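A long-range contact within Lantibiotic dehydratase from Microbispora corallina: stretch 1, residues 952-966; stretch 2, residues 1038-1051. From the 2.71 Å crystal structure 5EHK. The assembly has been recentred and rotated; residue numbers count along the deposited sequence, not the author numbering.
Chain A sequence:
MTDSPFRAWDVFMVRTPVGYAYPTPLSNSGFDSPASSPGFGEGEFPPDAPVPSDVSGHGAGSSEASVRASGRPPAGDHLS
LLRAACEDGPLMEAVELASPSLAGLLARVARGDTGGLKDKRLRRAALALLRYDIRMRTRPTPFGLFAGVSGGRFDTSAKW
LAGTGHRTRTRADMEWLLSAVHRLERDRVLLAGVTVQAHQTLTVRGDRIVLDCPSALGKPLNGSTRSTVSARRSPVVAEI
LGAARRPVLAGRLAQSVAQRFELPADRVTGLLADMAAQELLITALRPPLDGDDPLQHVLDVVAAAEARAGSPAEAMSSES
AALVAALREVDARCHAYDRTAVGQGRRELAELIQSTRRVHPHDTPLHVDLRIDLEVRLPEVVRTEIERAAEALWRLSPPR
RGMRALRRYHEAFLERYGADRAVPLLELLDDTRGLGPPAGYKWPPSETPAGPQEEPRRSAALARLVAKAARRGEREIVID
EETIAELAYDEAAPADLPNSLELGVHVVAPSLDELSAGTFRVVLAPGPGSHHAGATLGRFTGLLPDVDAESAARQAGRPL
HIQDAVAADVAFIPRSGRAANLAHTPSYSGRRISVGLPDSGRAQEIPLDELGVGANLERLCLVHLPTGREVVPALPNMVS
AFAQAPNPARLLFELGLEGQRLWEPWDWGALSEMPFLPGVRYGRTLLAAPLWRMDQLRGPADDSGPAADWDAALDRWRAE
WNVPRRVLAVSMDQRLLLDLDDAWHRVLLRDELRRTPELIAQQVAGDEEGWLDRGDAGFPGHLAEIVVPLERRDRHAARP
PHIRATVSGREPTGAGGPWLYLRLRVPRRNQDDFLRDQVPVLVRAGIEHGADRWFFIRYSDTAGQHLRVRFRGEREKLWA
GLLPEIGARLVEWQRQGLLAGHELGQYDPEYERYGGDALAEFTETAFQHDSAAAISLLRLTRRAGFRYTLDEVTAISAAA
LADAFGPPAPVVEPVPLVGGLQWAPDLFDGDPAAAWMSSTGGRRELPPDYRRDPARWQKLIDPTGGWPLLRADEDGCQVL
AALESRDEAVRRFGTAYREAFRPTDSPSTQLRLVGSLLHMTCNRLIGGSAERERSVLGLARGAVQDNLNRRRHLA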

# COMPACT_ATOMS: atom_id res chain seq x y z
N GLU A 952 -7.34 29.92 -18.19
CA GLU A 952 -8.06 30.73 -19.15
C GLU A 952 -7.73 30.33 -20.58
O GLU A 952 -8.63 29.99 -21.35
CB GLU A 952 -7.81 32.23 -18.91
CG GLU A 952 -8.72 32.81 -17.83
CD GLU A 952 -8.22 34.14 -17.29
OE1 GLU A 952 -6.99 34.36 -17.28
OE2 GLU A 952 -9.07 34.97 -16.91
N VAL A 953 -6.45 30.32 -20.93
CA VAL A 953 -6.07 30.01 -22.30
C VAL A 953 -6.49 28.58 -22.64
O VAL A 953 -6.81 28.29 -23.80
CB VAL A 953 -4.58 30.25 -22.59
CG1 VAL A 953 -4.17 31.63 -22.07
CG2 VAL A 953 -3.72 29.18 -21.96
N THR A 954 -6.53 27.70 -21.64
CA THR A 954 -6.98 26.32 -21.85
C THR A 954 -8.48 26.26 -22.10
O THR A 954 -8.93 25.53 -23.00
CB THR A 954 -6.56 25.37 -20.71
OG1 THR A 954 -5.13 25.39 -20.59
CG2 THR A 954 -6.99 23.92 -21.01
N ALA A 955 -9.25 27.01 -21.32
CA ALA A 955 -10.69 27.15 -21.56
C ALA A 955 -10.91 27.71 -22.97
O ALA A 955 -11.70 27.18 -23.75
CB ALA A 955 -11.30 28.08 -20.54
N ILE A 956 -10.18 28.77 -23.29
CA ILE A 956 -10.21 29.33 -24.62
C ILE A 956 -9.89 28.27 -25.65
O ILE A 956 -10.58 28.15 -26.65
CB ILE A 956 -9.23 30.50 -24.74
CG1 ILE A 956 -9.63 31.62 -23.79
CG2 ILE A 956 -9.15 31.01 -26.17
CD1 ILE A 956 -8.59 32.73 -23.72
N SER A 957 -8.87 27.46 -25.38
CA SER A 957 -8.46 26.42 -26.32
C SER A 957 -9.52 25.32 -26.46
O SER A 957 -9.79 24.87 -27.56
CB SER A 957 -7.10 25.84 -25.93
OG SER A 957 -6.51 25.14 -27.01
N ALA A 958 -10.15 24.92 -25.36
CA ALA A 958 -11.23 23.93 -25.47
C ALA A 958 -12.37 24.42 -26.34
O ALA A 958 -12.79 23.73 -27.28
CB ALA A 958 -11.75 23.57 -24.13
N ALA A 959 -12.85 25.63 -26.05
CA ALA A 959 -14.01 26.17 -26.74
C ALA A 959 -13.72 26.39 -28.21
O ALA A 959 -14.58 26.16 -29.07
CB ALA A 959 -14.45 27.45 -26.09
N ALA A 960 -12.49 26.81 -28.49
CA ALA A 960 -12.06 27.03 -29.86
C ALA A 960 -12.01 25.72 -30.66
O ALA A 960 -12.32 25.72 -31.86
CB ALA A 960 -10.71 27.72 -29.88
N LEU A 961 -11.61 24.62 -30.01
CA LEU A 961 -11.62 23.33 -30.68
C LEU A 961 -13.04 22.86 -30.96
O LEU A 961 -13.34 22.42 -32.06
CB LEU A 961 -10.84 22.28 -29.88
CG LEU A 961 -10.46 20.96 -30.58
CD1 LEU A 961 -9.15 20.44 -30.03
CD2 LEU A 961 -11.54 19.90 -30.42
N ALA A 962 -13.90 22.94 -29.95
CA ALA A 962 -15.32 22.60 -30.10
C ALA A 962 -15.98 23.34 -31.25
O ALA A 962 -16.71 22.72 -32.02
CB ALA A 962 -16.07 22.87 -28.81
N ASP A 963 -15.72 24.66 -31.36
CA ASP A 963 -16.24 25.46 -32.48
C ASP A 963 -15.72 24.82 -33.74
O ASP A 963 -16.49 24.49 -34.62
CB ASP A 963 -15.79 26.94 -32.42
CG ASP A 963 -16.67 27.89 -33.30
OD1 ASP A 963 -17.84 28.13 -32.95
OD2 ASP A 963 -16.19 28.44 -34.33
N ALA A 964 -14.43 24.56 -33.76
CA ALA A 964 -13.75 24.21 -35.01
C ALA A 964 -14.16 22.86 -35.58
O ALA A 964 -14.26 22.71 -36.80
CB ALA A 964 -12.23 24.29 -34.83
N PHE A 965 -14.45 21.89 -34.72
CA PHE A 965 -14.84 20.56 -35.19
C PHE A 965 -16.07 20.68 -36.08
O PHE A 965 -16.22 19.93 -37.06
CB PHE A 965 -15.13 19.61 -34.04
CG PHE A 965 -15.28 18.18 -34.47
CD1 PHE A 965 -14.16 17.37 -34.66
CD2 PHE A 965 -16.53 17.64 -34.70
CE1 PHE A 965 -14.30 16.05 -35.06
CE2 PHE A 965 -16.67 16.32 -35.11
CZ PHE A 965 -15.55 15.53 -35.29
N GLY A 966 -16.94 21.62 -35.74
CA GLY A 966 -18.13 21.85 -36.54
C GLY A 966 -19.31 21.04 -36.07
O GLY A 966 -19.25 20.37 -35.03
N GLN A 1038 -3.18 37.40 -29.44
CA GLN A 1038 -2.06 36.48 -29.56
C GLN A 1038 -2.47 35.07 -29.15
O GLN A 1038 -1.88 34.08 -29.60
CB GLN A 1038 -0.86 36.96 -28.75
CG GLN A 1038 -0.01 38.02 -29.42
CD GLN A 1038 1.21 38.41 -28.58
OE1 GLN A 1038 1.10 38.74 -27.39
NE2 GLN A 1038 2.38 38.33 -29.19
N VAL A 1039 -3.48 34.99 -28.30
CA VAL A 1039 -4.01 33.70 -27.93
C VAL A 1039 -4.69 33.08 -29.12
O VAL A 1039 -4.42 31.92 -29.47
CB VAL A 1039 -4.99 33.83 -26.78
CG1 VAL A 1039 -5.69 32.52 -26.55
CG2 VAL A 1039 -4.25 34.24 -25.52
N LEU A 1040 -5.55 33.84 -29.78
CA LEU A 1040 -6.30 33.30 -30.92
C LEU A 1040 -5.43 32.97 -32.13
O LEU A 1040 -5.69 31.99 -32.83
CB LEU A 1040 -7.47 34.21 -31.30
CG LEU A 1040 -8.60 34.34 -30.29
CD1 LEU A 1040 -9.79 35.05 -30.92
CD2 LEU A 1040 -9.03 33.00 -29.73
N ALA A 1041 -4.40 33.77 -32.39
CA ALA A 1041 -3.50 33.51 -33.52
C ALA A 1041 -2.81 32.17 -33.32
O ALA A 1041 -2.71 31.36 -34.25
CB ALA A 1041 -2.46 34.61 -33.65
N ALA A 1042 -2.36 31.92 -32.09
CA ALA A 1042 -1.62 30.70 -31.79
C ALA A 1042 -2.47 29.44 -31.98
O ALA A 1042 -1.93 28.35 -32.06
CB ALA A 1042 -1.06 30.77 -30.37
N LEU A 1043 -3.79 29.61 -32.07
CA LEU A 1043 -4.75 28.52 -32.26
C LEU A 1043 -5.29 28.34 -33.69
O LEU A 1043 -6.15 27.51 -33.91
CB LEU A 1043 -5.96 28.72 -31.36
CG LEU A 1043 -5.77 28.71 -29.86
CD1 LEU A 1043 -7.07 29.12 -29.23
CD2 LEU A 1043 -5.40 27.34 -29.40
N GLU A 1044 -4.83 29.15 -34.63
CA GLU A 1044 -5.46 29.14 -35.96
C GLU A 1044 -5.23 27.84 -36.69
O GLU A 1044 -6.16 27.15 -37.10
CB GLU A 1044 -5.02 30.32 -36.81
CG GLU A 1044 -5.71 31.60 -36.41
CD GLU A 1044 -5.32 32.76 -37.28
OE1 GLU A 1044 -4.95 32.51 -38.46
OE2 GLU A 1044 -5.38 33.92 -36.79
N SER A 1045 -3.96 27.54 -36.88
CA SER A 1045 -3.53 26.36 -37.57
C SER A 1045 -4.15 25.10 -36.93
O SER A 1045 -4.57 24.16 -37.62
CB SER A 1045 -2.01 26.32 -37.57
OG SER A 1045 -1.55 25.00 -37.58
N ARG A 1046 -4.29 25.08 -35.62
CA ARG A 1046 -4.90 23.91 -35.04
C ARG A 1046 -6.42 23.93 -35.21
O ARG A 1046 -7.05 22.87 -35.36
CB ARG A 1046 -4.45 23.68 -33.59
CG ARG A 1046 -5.49 24.00 -32.56
CD ARG A 1046 -6.31 22.80 -32.11
NE ARG A 1046 -6.85 23.12 -30.80
CZ ARG A 1046 -7.76 24.06 -30.57
NH1 ARG A 1046 -8.27 24.76 -31.57
NH2 ARG A 1046 -8.17 24.31 -29.35
N ASP A 1047 -7.02 25.11 -35.20
CA ASP A 1047 -8.44 25.18 -35.56
C ASP A 1047 -8.66 24.69 -37.01
O ASP A 1047 -9.65 24.01 -37.30
CB ASP A 1047 -9.00 26.60 -35.39
CG ASP A 1047 -9.32 26.93 -33.93
OD1 ASP A 1047 -9.34 25.98 -33.13
OD2 ASP A 1047 -9.58 28.11 -33.59
N GLU A 1048 -7.72 25.00 -37.90
CA GLU A 1048 -7.86 24.56 -39.28
C GLU A 1048 -7.88 23.05 -39.30
O GLU A 1048 -8.80 22.46 -39.87
CB GLU A 1048 -6.73 25.08 -40.17
CG GLU A 1048 -7.17 26.12 -41.19
CD GLU A 1048 -8.25 25.63 -42.15
OE1 GLU A 1048 -7.91 24.93 -43.14
OE2 GLU A 1048 -9.45 25.94 -41.93
N ALA A 1049 -6.89 22.44 -38.65
CA ALA A 1049 -6.77 21.00 -38.65
C ALA A 1049 -8.01 20.31 -38.10
O ALA A 1049 -8.44 19.28 -38.61
CB ALA A 1049 -5.56 20.59 -37.85
N VAL A 1050 -8.60 20.91 -37.09
CA VAL A 1050 -9.75 20.28 -36.50
C VAL A 1050 -10.94 20.46 -37.42
O VAL A 1050 -11.79 19.56 -37.51
CB VAL A 1050 -10.02 20.84 -35.10
CG1 VAL A 1050 -11.36 20.38 -34.56
CG2 VAL A 1050 -8.93 20.37 -34.20
N ARG A 1051 -11.00 21.59 -38.11
CA ARG A 1051 -12.09 21.81 -39.04
C ARG A 1051 -12.08 20.70 -40.09
O ARG A 1051 -13.12 20.03 -40.27
CB ARG A 1051 -12.04 23.19 -39.70
CG ARG A 1051 -13.10 24.15 -39.19
CD ARG A 1051 -13.17 25.44 -39.99
NE ARG A 1051 -11.85 26.06 -40.17
CZ ARG A 1051 -11.25 26.86 -39.28
NH1 ARG A 1051 -11.87 27.15 -38.13
NH2 ARG A 1051 -10.04 27.36 -39.54

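Two helical segments, whose touching residues are at least 83 apart in sequence, pack side by side and bury 618 Å² between them. Helix 952-965 runs at 37° to helix 1044-1051, and their axes approach to 8.0 Å. Val-1050, Ala-964 and Arg-1046 cover the most surface.

Val-1050 points toward the first helix. Val-1050 CG1 lies 3.4 Å from the backbone N of Phe-965, 3.9 Å from Phe-965 CB and 4.0 Å from Ala-964 CB. Val-1050 CG2 is 4.0 Å from Leu-961 CG. The branched side chain thus presents methyls to three residues at once. Near the Phe-965 ring, CG1 sits at the edge.

Ala-964 also points toward its partner. Its small methyl sits where the backbones are close: Ala-964 CB is 3.6 Å from Asp-1047 O, and Ala-964 O is 3.2 Å from Arg-1051 CA, a CA-H...O contact. Nearby, Phe-965 and Arg-1051 have their CA atoms 4.9 Å apart.

Arg-1046 supplies the polar link. Its CA-to-CB bond points sideways, but the end of the side chain comes nearer the first helix. Arg-1046 NH2 donates a very short hydrogen bond to Ser-957 O, at 2.5 Å. Ser-957 OG is 3.0 Å from Arg-1046 NH2. Leu-961 CB covers one face of the guanidinium, 3.4 Å from Arg-1046 NH2. Arg-1046 NH1 forms a salt bridge with Asp-1047 OD1 at 2.3 Å, so the buried charge has a carboxylate partner in its own stretch.

Toward the start of both stretches the contact is largely apolar. Ile-956 CG2 meets Val-1039 CG1 at 3.8 Å, Leu-1040 CD2 at 4.1 Å and Leu-1043 CD1 at 4.2 Å. Leu-1043 CD1 also lies 4.0 Å from Ala-960 CB. Branched aliphatic side chains suit this place because they fill the space between the helices without needing polar partners.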